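PDB 3CLW: conserved exported protein from Bacteroides fragilis, which is of unknown function but probably hydrolyses O-glycosidic bonds in carbohydrates, like other glycoside hydrolases of family 30. Local coordinates for residues K83-S88 / S141-D146; F128-P133 / S195-S200. All blocks are in the same frame, centred on the assembly; numbering follows the deposited sequence.

Contact 1. Residues K83-S88 / S141-D146; sequences KEVDNS and STVSTD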
ATOM      1  N   LYS A  83      -5.928 -19.537  22.866  1.00 38.71           N
ATOM      2  CA  LYS A  83      -6.458 -18.162  22.954  1.00 40.83           C
ATOM      3  C   LYS A  83      -5.969 -17.384  21.731  1.00 39.92           C
ATOM      4  O   LYS A  83      -4.992 -16.638  21.800  1.00 39.14           O
ATOM      5  CB  LYS A  83      -6.044 -17.446  24.253  1.00 41.25           C
ATOM      6  CG  LYS A  83      -6.275 -18.291  25.510  1.00 45.24           C
ATOM      7  CD  LYS A  83      -6.222 -17.516  26.846  1.00 43.66           C
ATOM      8  CE  LYS A  83      -6.819 -18.440  27.963  1.00 48.49           C
ATOM      9  NZ  LYS A  83      -6.680 -17.889  29.385  1.00 52.47           N
ATOM     10  N   GLU A  84      -6.647 -17.601  20.608  1.00 39.25           N
ATOM     11  CA  GLU A  84      -6.163 -17.149  19.299  1.00 38.91           C
ATOM     12  C   GLU A  84      -7.087 -16.119  18.654  1.00 38.97           C
ATOM     13  O   GLU A  84      -8.041 -15.652  19.283  1.00 38.87           O
ATOM     14  CB  GLU A  84      -6.003 -18.358  18.375  1.00 39.08           C
ATOM     15  CG  GLU A  84      -4.617 -18.990  18.408  1.00 38.63           C
ATOM     16  CD  GLU A  84      -3.539 -18.133  17.693  1.00 36.91           C
ATOM     17  OE1 GLU A  84      -3.840 -17.013  17.240  1.00 33.77           O
ATOM     18  OE2 GLU A  84      -2.378 -18.577  17.598  1.00 39.12           O
ATOM     19  N   VAL A  85      -6.792 -15.754  17.405  1.00 38.47           N
ATOM     20  CA  VAL A  85      -7.693 -14.934  16.590  1.00 37.84           C
ATOM     21  C   VAL A  85      -9.116 -15.479  16.731  1.00 38.27           C
ATOM     22  O   VAL A  85      -9.354 -16.700  16.610  1.00 38.00           O
ATOM     23  CB  VAL A  85      -7.243 -14.937  15.096  1.00 38.15           C
ATOM     24  CG1 VAL A  85      -8.187 -14.114  14.204  1.00 35.74           C
ATOM     25  CG2 VAL A  85      -5.800 -14.415  14.985  1.00 38.21           C
ATOM     26  N   ASP A  86     -10.053 -14.576  17.002  1.00 39.01           N
ATOM     27  CA  ASP A  86     -11.401 -14.969  17.453  1.00 39.79           C
ATOM     28  C   ASP A  86     -12.446 -15.172  16.343  1.00 40.37           C
ATOM     29  O   ASP A  86     -13.633 -15.332  16.628  1.00 41.71           O
ATOM     30  CB  ASP A  86     -11.919 -14.000  18.539  1.00 39.18           C
ATOM     31  CG  ASP A  86     -12.128 -12.576  18.033  1.00 40.20           C
ATOM     32  OD1 ASP A  86     -12.250 -12.336  16.815  1.00 41.83           O
ATOM     33  OD2 ASP A  86     -12.178 -11.660  18.877  1.00 41.21           O
ATOM     34  N   ASN A  87     -12.012 -15.183  15.085  1.00 40.09           N
ATOM     35  CA  ASN A  87     -12.937 -15.311  13.978  1.00 39.68           C
ATOM     36  C   ASN A  87     -12.261 -16.035  12.816  1.00 39.49           C
ATOM     37  O   ASN A  87     -11.009 -16.115  12.731  1.00 39.30           O
ATOM     38  CB  ASN A  87     -13.415 -13.923  13.539  1.00 39.52           C
ATOM     39  CG  ASN A  87     -12.304 -13.102  12.958  1.00 40.09           C
ATOM     40  OD1 ASN A  87     -11.985 -13.244  11.780  1.00 38.19           O
ATOM     41  ND2 ASN A  87     -11.684 -12.242  13.783  1.00 38.18           N
ATOM     42  N   SER A  88     -13.091 -16.548  11.913  1.00 37.83           N
ATOM     43  CA  SER A  88     -12.619 -17.430  10.865  1.00 36.09           C
ATOM     44  C   SER A  88     -12.050 -16.705   9.658  1.00 35.29           C
ATOM     45  O   SER A  88     -11.258 -17.288   8.915  1.00 34.76           O
ATOM     46  CB  SER A  88     -13.713 -18.415  10.449  1.00 35.94           C
ATOM     47  OG  SER A  88     -14.791 -17.730   9.862  1.00 36.34           O
ATOM     48  N   SER A 141       0.855 -18.071  20.939  1.00 35.24           N
ATOM     49  CA  SER A 141      -0.275 -17.667  20.150  1.00 35.00           C
ATOM     50  C   SER A 141       0.115 -16.447  19.301  1.00 34.85           C
ATOM     51  O   SER A 141       1.046 -15.714  19.621  1.00 33.35           O
ATOM     52  CB  SER A 141      -1.455 -17.353  21.062  1.00 35.35           C
ATOM     53  OG  SER A 141      -2.474 -16.694  20.350  1.00 37.17           O
ATOM     54  N   THR A 142      -0.582 -16.265  18.181  1.00 35.16           N
ATOM     55  CA  THR A 142      -0.394 -15.061  17.368  1.00 35.00           C
ATOM     56  C   THR A 142      -1.050 -13.854  18.065  1.00 35.64           C
ATOM     57  O   THR A 142      -0.794 -12.692  17.710  1.00 36.13           O
ATOM     58  CB  THR A 142      -0.990 -15.249  15.975  1.00 34.97           C
ATOM     59  OG1 THR A 142      -2.410 -15.320  16.089  1.00 36.75           O
ATOM     60  CG2 THR A 142      -0.495 -16.540  15.323  1.00 33.50           C
ATOM     61  N   VAL A 143      -1.911 -14.130  19.051  1.00 35.72           N
ATOM     62  CA  VAL A 143      -2.383 -13.068  19.940  1.00 35.36           C
ATOM     63  C   VAL A 143      -1.450 -12.960  21.161  1.00 35.68           C
ATOM     64  O   VAL A 143      -1.382 -13.860  22.012  1.00 34.97           O
ATOM     65  CB  VAL A 143      -3.884 -13.219  20.308  1.00 35.19           C
ATOM     66  CG1 VAL A 143      -4.377 -11.979  21.085  1.00 35.31           C
ATOM     67  CG2 VAL A 143      -4.743 -13.438  19.015  1.00 33.11           C
ATOM     68  N   SER A 144      -0.708 -11.852  21.195  1.00 36.80           N
ATOM     69  CA  SER A 144       0.262 -11.569  22.243  1.00 37.81           C
ATOM     70  C   SER A 144      -0.490 -11.275  23.548  1.00 38.79           C
ATOM     71  O   SER A 144      -1.691 -11.037  23.524  1.00 39.53           O
ATOM     72  CB  SER A 144       1.119 -10.387  21.847  1.00 36.89           C
ATOM     73  OG  SER A 144       0.273  -9.298  21.568  1.00 37.82           O
ATOM     74  N   THR A 145       0.214 -11.301  24.676  1.00 39.99           N
ATOM     75  CA  THR A 145      -0.441 -11.068  25.961  1.00 41.10           C
ATOM     76  C   THR A 145       0.228  -9.977  26.811  1.00 41.40           C
ATOM     77  O   THR A 145       0.004  -9.916  28.015  1.00 42.35           O
ATOM     78  CB  THR A 145      -0.601 -12.383  26.774  1.00 40.65           C
ATOM     79  OG1 THR A 145       0.667 -13.017  26.909  1.00 42.20           O
ATOM     80  CG2 THR A 145      -1.534 -13.339  26.092  1.00 40.64           C
ATOM     81  N   ASP A 146       1.047  -9.137  26.177  1.00 41.61           N
ATOM     82  CA  ASP A 146       1.671  -7.986  26.810  1.00 41.02           C
ATOM     83  C   ASP A 146       2.192  -6.973  25.788  1.00 40.92           C
ATOM     84  O   ASP A 146       2.243  -7.238  24.587  1.00 40.63           O
ATOM     85  CB  ASP A 146       2.811  -8.422  27.763  1.00 41.31           C
ATOM     86  CG  ASP A 146       3.987  -9.062  27.036  1.00 42.31           C
ATOM     87  OD1 ASP A 146       4.705  -8.377  26.265  1.00 42.74           O
ATOM     88  OD2 ASP A 146       4.204 -10.264  27.260  1.00 42.28           O
TER
HETATM   89  O   HOH W   1      -3.068 -15.298  23.590  1.00 40.23           O
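Glu84 reaches across from one irregular loop to another and places its carboxylate against the turn formed by Ser141, Thr142 and Val143. Its chain bends at chi2 (-73°), which brings CD round toward the 141-146 loop and lets both oxygens meet Thr142. OE1 takes a very short hydrogen bond of 2.5 Å from Thr142 OG1, while OE2 accepts the backbone N-H of Thr142 at 3.0 Å, nearly straight (168°) but from above the carboxylate plane. The two side chains cross at about a right angle. Val85 N closes back on OE1 through the anti lone pair, and Asn79 binds OE2, so each oxygen has two partners.

Ser141 holds OG anti to its own backbone N (chi1 168°). From there OG donates to Lys83 O at 2.9 Å, approaching above the carbonyl plane, and accepts from Val143 N, making an ST turn. A small hydroxyl suits this double role. One water bridges Lys83 O and Val143 O, giving the lysine carbonyl a second donor. Beside these polar groups Val143 CG2 lies 3.5 Å from Val85 N, one methyl of the beta-branched valine lying over the backbone between Glu84 and Val85.

The loops follow barrel strands 68-71 and 125-128. Four donors converging on one buried carboxylate would be expected to favour its ionised form and to fix its rotation.

Contact 2. Residues F128-P133 / S195-S200; sequences FTNSAP and SFQEGS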
ATOM      1  N   PHE A 128       4.714 -10.351   3.852  1.00 30.09           N
ATOM      2  CA  PHE A 128       4.618  -9.677   5.149  1.00 30.83           C
ATOM      3  C   PHE A 128       3.982 -10.581   6.199  1.00 31.62           C
ATOM      4  O   PHE A 128       3.144 -11.416   5.865  1.00 31.76           O
ATOM      5  CB  PHE A 128       3.921  -8.285   5.082  1.00 30.46           C
ATOM      6  CG  PHE A 128       2.408  -8.337   4.952  1.00 30.13           C
ATOM      7  CD1 PHE A 128       1.798  -8.507   3.714  1.00 30.00           C
ATOM      8  CD2 PHE A 128       1.599  -8.210   6.077  1.00 31.20           C
ATOM      9  CE1 PHE A 128       0.373  -8.537   3.590  1.00 31.09           C
ATOM     10  CE2 PHE A 128       0.204  -8.279   5.968  1.00 31.63           C
ATOM     11  CZ  PHE A 128      -0.408  -8.431   4.709  1.00 31.95           C
ATOM     12  N   THR A 129       4.419 -10.404   7.451  1.00 32.25           N
ATOM     13  CA  THR A 129       3.887 -11.098   8.605  1.00 32.93           C
ATOM     14  C   THR A 129       3.348 -10.110   9.642  1.00 32.98           C
ATOM     15  O   THR A 129       3.891  -8.986   9.836  1.00 33.09           O
ATOM     16  CB  THR A 129       4.941 -11.977   9.318  1.00 33.36           C
ATOM     17  OG1 THR A 129       6.200 -11.268   9.390  1.00 36.81           O
ATOM     18  CG2 THR A 129       5.124 -13.287   8.611  1.00 33.52           C
ATOM     19  N   ASN A 130       2.267 -10.575  10.281  1.00 32.39           N
ATOM     20  CA  ASN A 130       1.596  -9.958  11.389  1.00 33.17           C
ATOM     21  C   ASN A 130       1.978 -10.605  12.717  1.00 32.84           C
ATOM     22  O   ASN A 130       1.740 -10.049  13.787  1.00 32.52           O
ATOM     23  CB  ASN A 130       0.097 -10.085  11.206  1.00 33.76           C
ATOM     24  CG  ASN A 130      -0.426  -9.096  10.236  1.00 35.76           C
ATOM     25  OD1 ASN A 130       0.131  -7.990  10.094  1.00 36.95           O
ATOM     26  ND2 ASN A 130      -1.489  -9.471   9.533  1.00 34.39           N
ATOM     27  N   SER A 131       2.572 -11.779  12.638  1.00 32.15           N
ATOM     28  CA  SER A 131       3.096 -12.431  13.825  1.00 32.49           C
ATOM     29  C   SER A 131       4.080 -13.470  13.347  1.00 32.75           C
ATOM     30  O   SER A 131       4.014 -13.923  12.180  1.00 32.86           O
ATOM     31  CB  SER A 131       1.953 -13.083  14.651  1.00 32.65           C
ATOM     32  OG  SER A 131       2.419 -14.062  15.579  1.00 31.19           O
ATOM     33  N   ALA A 132       4.999 -13.830  14.241  1.00 33.13           N
ATOM     34  CA  ALA A 132       5.854 -14.989  14.067  1.00 32.86           C
ATOM     35  C   ALA A 132       4.970 -16.195  14.296  1.00 32.53           C
ATOM     36  O   ALA A 132       3.925 -16.070  14.919  1.00 31.66           O
ATOM     37  CB  ALA A 132       7.034 -14.942  15.066  1.00 33.22           C
ATOM     38  N   PRO A 133       5.368 -17.363  13.769  1.00 32.95           N
ATOM     39  CA  PRO A 133       4.564 -18.581  13.954  1.00 33.33           C
ATOM     40  C   PRO A 133       4.191 -18.791  15.421  1.00 33.45           C
ATOM     41  O   PRO A 133       5.011 -18.514  16.292  1.00 33.76           O
ATOM     42  CB  PRO A 133       5.470 -19.699  13.410  1.00 32.85           C
ATOM     43  CG  PRO A 133       6.299 -19.008  12.379  1.00 33.04           C
ATOM     44  CD  PRO A 133       6.556 -17.612  12.926  1.00 33.55           C
ATOM     45  N   SER A 195      -7.870  -9.376  19.756  1.00 42.71           N
ATOM     46  CA  SER A 195      -7.852 -10.772  19.354  1.00 41.05           C
ATOM     47  C   SER A 195      -8.614 -10.967  18.046  1.00 39.48           C
ATOM     48  O   SER A 195      -8.909 -12.093  17.660  1.00 37.98           O
ATOM     49  CB  SER A 195      -8.463 -11.643  20.448  1.00 42.22           C
ATOM     50  OG  SER A 195      -9.795 -11.229  20.664  1.00 44.50           O
ATOM     51  N   PHE A 196      -8.916  -9.858  17.376  1.00 38.44           N
ATOM     52  CA  PHE A 196      -9.613  -9.869  16.071  1.00 39.14           C
ATOM     53  C   PHE A 196      -8.675 -10.314  14.924  1.00 38.81           C
ATOM     54  O   PHE A 196      -9.103 -10.586  13.811  1.00 39.69           O
ATOM     55  CB  PHE A 196     -10.219  -8.453  15.832  1.00 39.11           C
ATOM     56  CG  PHE A 196     -10.933  -8.271  14.500  1.00 40.12           C
ATOM     57  CD1 PHE A 196     -12.130  -8.941  14.224  1.00 43.28           C
ATOM     58  CD2 PHE A 196     -10.420  -7.396  13.536  1.00 43.12           C
ATOM     59  CE1 PHE A 196     -12.792  -8.769  12.983  1.00 42.80           C
ATOM     60  CE2 PHE A 196     -11.070  -7.210  12.305  1.00 43.40           C
ATOM     61  CZ  PHE A 196     -12.262  -7.902  12.036  1.00 41.23           C
ATOM     62  N   GLN A 197      -7.391 -10.461  15.237  1.00 38.98           N
ATOM     63  CA  GLN A 197      -6.320 -10.339  14.262  1.00 38.82           C
ATOM     64  C   GLN A 197      -4.968 -10.721  14.881  1.00 38.15           C
ATOM     65  O   GLN A 197      -4.722 -10.425  16.049  1.00 37.98           O
ATOM     66  CB  GLN A 197      -6.236  -8.861  13.880  1.00 38.53           C
ATOM     67  CG  GLN A 197      -5.568  -8.648  12.641  1.00 39.97           C
ATOM     68  CD  GLN A 197      -5.041  -7.235  12.483  1.00 37.73           C
ATOM     69  OE1 GLN A 197      -5.740  -6.262  12.721  1.00 32.77           O
ATOM     70  NE2 GLN A 197      -3.824  -7.134  11.978  1.00 33.09           N
ATOM     71  N   GLU A 198      -4.091 -11.324  14.075  1.00 37.71           N
ATOM     72  CA  GLU A 198      -2.680 -11.531  14.420  1.00 37.03           C
ATOM     73  C   GLU A 198      -1.934 -10.204  14.595  1.00 36.39           C
ATOM     74  O   GLU A 198      -2.190  -9.231  13.886  1.00 36.13           O
ATOM     75  CB  GLU A 198      -1.980 -12.343  13.331  1.00 37.44           C
ATOM     76  CG  GLU A 198      -2.562 -13.730  13.100  1.00 37.01           C
ATOM     77  CD  GLU A 198      -1.877 -14.506  11.990  1.00 37.41           C
ATOM     78  OE1 GLU A 198      -2.120 -15.742  11.904  1.00 37.36           O
ATOM     79  OE2 GLU A 198      -1.094 -13.899  11.201  1.00 36.05           O
ATOM     80  N   GLY A 199      -0.998 -10.158  15.540  1.00 36.33           N
ATOM     81  CA  GLY A 199      -0.246  -8.923  15.768  1.00 35.89           C
ATOM     82  C   GLY A 199       0.841  -9.045  16.800  1.00 36.35           C
ATOM     83  O   GLY A 199       0.868  -9.995  17.596  1.00 36.72           O
ATOM     84  N   SER A 200       1.761  -8.089  16.760  1.00 37.08           N
ATOM     85  CA  SER A 200       2.720  -7.856  17.845  1.00 37.21           C
ATOM     86  C   SER A 200       3.299  -6.438  17.897  1.00 36.84           C
ATOM     87  O   SER A 200       3.760  -5.889  16.897  1.00 36.65           O
ATOM     88  CB  SER A 200       3.875  -8.863  17.840  1.00 37.65           C
ATOM     89  OG  SER A 200       4.642  -8.698  19.047  1.00 38.71           O
TER
HETATM   90  O   HOH W   2      -2.391 -11.979   9.614  1.00 27.52           O
HETATM   91  O   HOH W   3       1.016 -13.150   9.557  1.00 29.86           O
HETATM   92  O   HOH W   4      -1.058  -6.535  13.000  1.00 33.19           O
HETATM   93  O   HOH W   5       2.398 -12.162  17.932  1.00 31.35           O
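Asn130 and Gly199 bring their backbones together where two loops of the family 30 TIM barrel meet, one following strand 125-128 and the other strand 178-182. Their CA atoms are 4.9 Å apart, and both segments are irregular here. Asn130 O lies 3.0 Å from Gly199 CA, a CA-H...O contact bent to 124° at the hydrogen. The approach is made by the backbone itself, Gly199 having no side chain; a CB there would point away from the 128-133 loop.

Asn130 has the largest share of the buried surface. Its CB packs 3.7 Å from Glu198 CB, and chi1 (-78°) sets CG beside the backbone N, from where ND2 reaches a water shared with Glu198 OE2. The side chains of Asn130 and Gln197 cross at about a right angle, ND2 and NE2 4.1 Å apart, with the amide planes turned 64°; Gln197 also touches Trp28 and Trp191.

Glu198 extends beyond CG, long enough for its carboxylate to serve two sets of partners. OE1 is hydrogen-bonded to the hydroxyls of Thr92 and Ser76 outside the two loops. OE2 instead accepts hydrogen bonds from two waters, one accepting from Asn130 ND2 and the other from Asn130 N. The asparagine is thus linked to the acid by water through side chain and backbone alike, in addition to the direct contact of their CB atoms.

Ser131, with its short side chain, supplies another water-mediated link. Its OG donates to Ala132 O at 2.6 Å, in the carbonyl plane and on a lone pair, and accepts from a water that also donates to Gly199 O at 2.7 Å.

How the contacts relate
Contacts 1 and 2 lie with their centres about 8 Å apart, and their segments alternate along the chain, interlocking loops that follow three successive barrel strands, 68-71, 125-128 and 178-182. Segments 83-88 and 195-200 also join directly: Asp86 N lies 2.8 Å from Ser195 O, a probable hydrogen bond, and Asn87 ND2 probably bonds Phe196 O at 3.1 Å. Thr142 of 141-146 packs on both segments of contact 2, with OG1 3.4 Å from Glu198 CG and CA 3.5 Å from Ser131 OG. Ser76 touches Glu84 and Thr142 and is also a partner of Glu198, so it adjoins both buried acids. No ligand marks a substrate site here.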